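Local atomic coordinates of methyl-accepting chemotaxis sensory transducer (Anaeromyxobacter dehalogenans, PDB entry 4K08), a protein that probably senses small molecules in the periplasm through a PAS-like Cache domain and passes the signal to the chemotaxis machinery. Residues 55-67 / 70-82. Sequence-based numbering, arbitrary orientation.
With ACT (acetate ion), chain C.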
loop_
_atom_site.group_PDB
_atom_site.type_symbol
_atom_site.label_atom_id
_atom_site.label_comp_id
_atom_site.label_asym_id
_atom_site.label_seq_id
_atom_site.Cartn_x
_atom_site.Cartn_y
_atom_site.Cartn_z
ATOM N N SER A 55 8.593 11.779 -4.714
ATOM C CA SER A 55 7.184 11.830 -4.384
ATOM C C SER A 55 6.527 10.426 -4.342
ATOM O O SER A 55 5.310 10.320 -4.208
ATOM C CB SER A 55 6.497 12.748 -5.408
ATOM O OG SER A 55 6.456 12.031 -6.651
ATOM N N GLU A 56 7.314 9.355 -4.425
ATOM C CA GLU A 56 6.725 8.020 -4.326
ATOM C C GLU A 56 6.167 7.813 -2.901
ATOM O O GLU A 56 6.762 8.284 -1.889
ATOM C CB GLU A 56 7.720 6.891 -4.643
ATOM C CG GLU A 56 8.578 7.096 -5.899
ATOM C CD GLU A 56 7.800 7.121 -7.232
ATOM O OE1 GLU A 56 6.559 6.853 -7.317
ATOM O OE2 GLU A 56 8.488 7.415 -8.226
ATOM N N TYR A 57 5.054 7.090 -2.794
ATOM C CA TYR A 57 4.334 7.046 -1.509
ATOM C C TYR A 57 3.769 5.651 -1.185
ATOM O O TYR A 57 3.737 4.745 -2.063
ATOM C CB TYR A 57 3.201 8.068 -1.554
ATOM C CG TYR A 57 2.151 7.660 -2.595
ATOM C CD1 TYR A 57 1.103 6.792 -2.264
ATOM C CD2 TYR A 57 2.231 8.159 -3.909
ATOM C CE1 TYR A 57 0.145 6.390 -3.253
ATOM C CE2 TYR A 57 1.285 7.795 -4.888
ATOM C CZ TYR A 57 0.252 6.911 -4.554
ATOM O OH TYR A 57 -0.642 6.586 -5.544
ATOM N N PHE A 58 3.284 5.494 0.056
ATOM C CA PHE A 58 2.705 4.231 0.541
ATOM C C PHE A 58 1.212 4.456 0.765
ATOM O O PHE A 58 0.847 5.559 1.103
ATOM C CB PHE A 58 3.334 3.815 1.899
ATOM C CG PHE A 58 4.836 3.604 1.841
ATOM C CD1 PHE A 58 5.372 2.418 1.340
ATOM C CD2 PHE A 58 5.716 4.613 2.251
ATOM C CE1 PHE A 58 6.760 2.244 1.256
ATOM C CE2 PHE A 58 7.076 4.444 2.191
ATOM C CZ PHE A 58 7.611 3.254 1.686
ATOM N N TRP A 59 0.367 3.421 0.673
ATOM C CA TRP A 59 -1.003 3.534 1.147
ATOM C C TRP A 59 -1.311 2.273 1.945
ATOM O O TRP A 59 -0.597 1.285 1.869
ATOM C CB TRP A 59 -2.033 3.628 -0.029
ATOM C CG TRP A 59 -2.190 2.267 -0.732
ATOM C CD1 TRP A 59 -3.093 1.241 -0.414
ATOM C CD2 TRP A 59 -1.396 1.763 -1.820
ATOM N NE1 TRP A 59 -2.915 0.170 -1.271
ATOM C CE2 TRP A 59 -1.860 0.428 -2.104
ATOM C CE3 TRP A 59 -0.337 2.285 -2.575
ATOM C CZ2 TRP A 59 -1.312 -0.361 -3.123
ATOM C CZ3 TRP A 59 0.218 1.476 -3.627
ATOM C CH2 TRP A 59 -0.275 0.174 -3.877
ATOM N N VAL A 60 -2.396 2.311 2.706
ATOM C CA VAL A 60 -2.830 1.164 3.450
ATOM C C VAL A 60 -4.308 0.945 3.160
ATOM O O VAL A 60 -5.114 1.879 3.255
ATOM C CB VAL A 60 -2.653 1.372 4.980
ATOM C CG1 VAL A 60 -3.218 0.112 5.729
ATOM C CG2 VAL A 60 -1.170 1.662 5.336
ATOM N N ASN A 61 -4.675 -0.280 2.803
ATOM C CA ASN A 61 -6.089 -0.634 2.797
ATOM C C ASN A 61 -6.310 -1.920 3.590
ATOM O O ASN A 61 -5.344 -2.593 3.907
ATOM C CB ASN A 61 -6.669 -0.729 1.366
ATOM C CG ASN A 61 -6.047 -1.854 0.534
ATOM O OD1 ASN A 61 -5.072 -1.641 -0.200
ATOM N ND2 ASN A 61 -6.627 -3.052 0.629
ATOM N N ASP A 62 -7.566 -2.242 3.910
ATOM C CA ASP A 62 -7.840 -3.496 4.650
ATOM C C ASP A 62 -8.434 -4.535 3.717
ATOM O O ASP A 62 -8.437 -4.350 2.475
ATOM C CB ASP A 62 -8.746 -3.315 5.898
ATOM C CG ASP A 62 -10.187 -2.882 5.562
ATOM O OD1 ASP A 62 -10.705 -3.091 4.421
ATOM O OD2 ASP A 62 -10.817 -2.294 6.477
ATOM N N LEU A 63 -8.926 -5.629 4.299
ATOM C CA LEU A 63 -9.273 -6.799 3.493
ATOM C C LEU A 63 -10.686 -6.780 2.920
ATOM O O LEU A 63 -11.014 -7.609 2.080
ATOM C CB LEU A 63 -9.026 -8.090 4.311
ATOM C CG LEU A 63 -7.545 -8.245 4.726
ATOM C CD1 LEU A 63 -7.380 -9.477 5.605
ATOM C CD2 LEU A 63 -6.604 -8.303 3.522
ATOM N N GLU A 64 -11.511 -5.824 3.340
ATOM C CA GLU A 64 -12.871 -5.710 2.817
ATOM C C GLU A 64 -12.961 -5.740 1.261
ATOM O O GLU A 64 -13.770 -6.493 0.736
ATOM C CB GLU A 64 -13.595 -4.485 3.415
ATOM C CG GLU A 64 -15.110 -4.434 3.109
ATOM C CD GLU A 64 -15.827 -3.278 3.810
ATOM O OE1 GLU A 64 -15.258 -2.690 4.777
ATOM O OE2 GLU A 64 -16.951 -2.939 3.380
ATOM N N PRO A 65 -12.132 -4.954 0.513
ATOM C CA PRO A 65 -11.134 -3.923 0.886
ATOM C C PRO A 65 -11.763 -2.573 1.117
ATOM O O PRO A 65 -12.687 -2.185 0.421
ATOM C CB PRO A 65 -10.188 -3.842 -0.325
ATOM C CG PRO A 65 -11.090 -4.219 -1.562
ATOM C CD PRO A 65 -12.187 -5.207 -0.950
ATOM N N ARG A 66 -11.241 -1.858 2.117
ATOM C CA ARG A 66 -11.681 -0.528 2.434
ATOM C C ARG A 66 -10.394 0.310 2.691
ATOM O O ARG A 66 -9.420 -0.213 3.251
ATOM C CB ARG A 66 -12.586 -0.544 3.682
ATOM C CG ARG A 66 -13.146 0.845 4.154
ATOM C CD ARG A 66 -14.294 0.642 5.260
ATOM N NE ARG A 66 -15.483 -0.045 4.710
ATOM C CZ ARG A 66 -16.543 0.587 4.209
ATOM N NH1 ARG A 66 -16.577 1.919 4.171
ATOM N NH2 ARG A 66 -17.603 -0.100 3.758
HETATM N N MSE A 67 -10.392 1.567 2.267
HETATM C CA MSE A 67 -9.163 2.372 2.399
HETATM C C MSE A 67 -8.983 2.740 3.893
HETATM O O MSE A 67 -9.921 3.244 4.540
HETATM C CB MSE A 67 -9.209 3.648 1.578
HETATM C CG MSE A 67 -7.860 4.380 1.584
HETATM SE SE MSE A 67 -6.497 3.340 0.584
HETATM C CE MSE A 67 -7.032 3.702 -1.235
ATOM N N HIS A 70 -4.681 6.791 2.553
ATOM C CA HIS A 70 -4.096 7.083 1.258
ATOM C C HIS A 70 -3.610 8.534 1.317
ATOM O O HIS A 70 -4.390 9.439 1.539
ATOM C CB HIS A 70 -5.097 6.886 0.097
ATOM C CG HIS A 70 -4.418 6.723 -1.231
ATOM N ND1 HIS A 70 -3.756 7.768 -1.866
ATOM C CD2 HIS A 70 -4.252 5.633 -2.019
ATOM C CE1 HIS A 70 -3.236 7.324 -3.002
ATOM N NE2 HIS A 70 -3.487 6.028 -3.107
ATOM N N PRO A 71 -2.304 8.742 1.138
ATOM C CA PRO A 71 -1.729 10.090 1.371
ATOM C C PRO A 71 -1.913 11.059 0.203
ATOM O O PRO A 71 -1.867 12.267 0.445
ATOM C CB PRO A 71 -0.236 9.801 1.611
ATOM C CG PRO A 71 0.028 8.531 0.721
ATOM C CD PRO A 71 -1.283 7.725 0.802
ATOM N N THR A 72 -2.075 10.586 -1.050
ATOM C CA THR A 72 -2.191 11.548 -2.152
ATOM C C THR A 72 -3.633 11.639 -2.658
ATOM O O THR A 72 -3.985 12.607 -3.319
ATOM C CB THR A 72 -1.266 11.178 -3.333
ATOM O OG1 THR A 72 -1.621 9.869 -3.812
ATOM C CG2 THR A 72 0.152 11.185 -2.921
ATOM N N ASN A 73 -4.455 10.641 -2.331
ATOM C CA ASN A 73 -5.888 10.686 -2.621
ATOM C C ASN A 73 -6.677 10.418 -1.310
ATOM O O ASN A 73 -7.436 9.429 -1.211
ATOM C CB ASN A 73 -6.262 9.634 -3.687
ATOM C CG ASN A 73 -5.604 9.914 -5.057
ATOM O OD1 ASN A 73 -4.541 9.359 -5.407
ATOM N ND2 ASN A 73 -6.227 10.806 -5.810
ATOM N N PRO A 74 -6.512 11.302 -0.313
ATOM C CA PRO A 74 -7.093 11.053 1.029
ATOM C C PRO A 74 -8.612 11.056 1.010
ATOM O O PRO A 74 -9.203 10.487 1.919
ATOM C CB PRO A 74 -6.579 12.248 1.887
ATOM C CG PRO A 74 -6.252 13.374 0.853
ATOM C CD PRO A 74 -5.719 12.554 -0.366
ATOM N N GLN A 75 -9.253 11.654 -0.002
ATOM C CA GLN A 75 -10.717 11.488 -0.101
ATOM C C GLN A 75 -11.164 10.007 -0.170
ATOM O O GLN A 75 -12.345 9.720 0.025
ATOM C CB GLN A 75 -11.329 12.264 -1.269
ATOM C CG GLN A 75 -11.197 13.797 -1.131
ATOM N N LEU A 76 -10.259 9.071 -0.466
ATOM C CA LEU A 76 -10.644 7.655 -0.446
ATOM C C LEU A 76 -10.693 7.058 1.002
ATOM O O LEU A 76 -11.115 5.911 1.188
ATOM C CB LEU A 76 -9.655 6.829 -1.238
ATOM C CG LEU A 76 -9.689 7.155 -2.781
ATOM C CD1 LEU A 76 -8.537 6.454 -3.498
ATOM C CD2 LEU A 76 -11.059 6.764 -3.406
ATOM N N ASP A 77 -10.160 7.797 1.973
ATOM C CA ASP A 77 -10.042 7.247 3.340
ATOM C C ASP A 77 -11.394 6.736 3.852
ATOM O O ASP A 77 -12.378 7.448 3.759
ATOM C CB ASP A 77 -9.477 8.298 4.328
ATOM C CG ASP A 77 -8.005 8.603 4.083
ATOM O OD1 ASP A 77 -7.374 7.840 3.314
ATOM O OD2 ASP A 77 -7.478 9.579 4.680
ATOM N N GLY A 78 -11.439 5.499 4.339
ATOM C CA GLY A 78 -12.673 4.921 4.851
ATOM C C GLY A 78 -13.673 4.460 3.774
ATOM O O GLY A 78 -14.708 3.871 4.102
ATOM N N GLN A 79 -13.372 4.719 2.494
ATOM C CA GLN A 79 -14.284 4.291 1.403
ATOM C C GLN A 79 -14.167 2.780 1.078
ATOM O O GLN A 79 -13.073 2.197 1.055
ATOM C CB GLN A 79 -14.067 5.121 0.129
ATOM C CG GLN A 79 -14.333 6.639 0.300
ATOM C CD GLN A 79 -15.805 6.956 0.626
ATOM O OE1 GLN A 79 -16.717 6.246 0.175
ATOM N NE2 GLN A 79 -16.041 8.021 1.414
ATOM N N ASP A 80 -15.320 2.147 0.840
ATOM C CA ASP A 80 -15.347 0.785 0.337
ATOM C C ASP A 80 -14.666 0.732 -1.058
ATOM O O ASP A 80 -15.060 1.476 -1.967
ATOM C CB ASP A 80 -16.818 0.353 0.235
ATOM C CG ASP A 80 -17.005 -1.120 -0.195
ATOM O OD1 ASP A 80 -16.039 -1.799 -0.560
ATOM O OD2 ASP A 80 -18.174 -1.608 -0.109
ATOM N N LEU A 81 -13.687 -0.148 -1.228
ATOM C CA LEU A 81 -12.951 -0.216 -2.480
ATOM C C LEU A 81 -13.367 -1.449 -3.286
ATOM O O LEU A 81 -12.809 -1.686 -4.351
ATOM C CB LEU A 81 -11.429 -0.271 -2.233
ATOM C CG LEU A 81 -10.870 0.914 -1.402
ATOM C CD1 LEU A 81 -9.381 0.681 -0.963
ATOM C CD2 LEU A 81 -11.009 2.241 -2.145
ATOM N N SER A 82 -14.298 -2.266 -2.770
ATOM C CA SER A 82 -14.635 -3.453 -3.533
ATOM C C SER A 82 -15.314 -2.897 -4.800
ATOM O O SER A 82 -15.902 -1.834 -4.831
ATOM C CB SER A 82 -15.541 -4.433 -2.759
ATOM O OG SER A 82 -16.661 -3.762 -2.263
HETATM C C ACT C . -2.216 3.484 -5.440
HETATM O O ACT C . -2.173 4.689 -4.987
HETATM O OXT ACT C . -1.370 3.139 -6.305
HETATM C CH3 ACT C . -3.236 2.432 -4.981
HETATM O O HOH W 1 -1.595 9.655 -6.624
HETATM O O HOH W 2 -17.864 -4.223 1.106
#
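With CG set between backbone N and carbonyl carbon in both Y57 (chi1 66°) and W59 (chi1 73°), and CG of H70 anti to its N (chi1 -160°), three aromatic side chains converge on an acetate ion, probably from the crystallisation liquor. Aromatic residues with polar ends suit such a pocket: Y57 OH (2.5 Å) and H70 NE2 (2.7 Å) both donate to acetate O, while the acetate methyl lies over the W59 ring. T72 covers a face of Y57 with CG2 in a CH-pi contact, and P71 CG packs against Y57 CD1. The flexible selenomethionine M67 bends so that CE reaches H70 CD2 (3.5 Å) and L81 CD1. Backbone bonds M67 N to Q79 O and L81 N to P65 O (2.8 Å) tie the far end. There R66 grips E64 side-on through NE and NH2 and sends NH1 to G78 O (2.7 Å); an alanine here would probably leave the E64 carboxylate, already 3.9 Å from D80 OD2 at its OE2, without its neutralising partner. G78 accommodates the positive phi of the type II turn. Y110 and K123 complete the acetate site from strands 105-113 and 120-130, while F93 of helix 92-103 covers N61, M67 and L81.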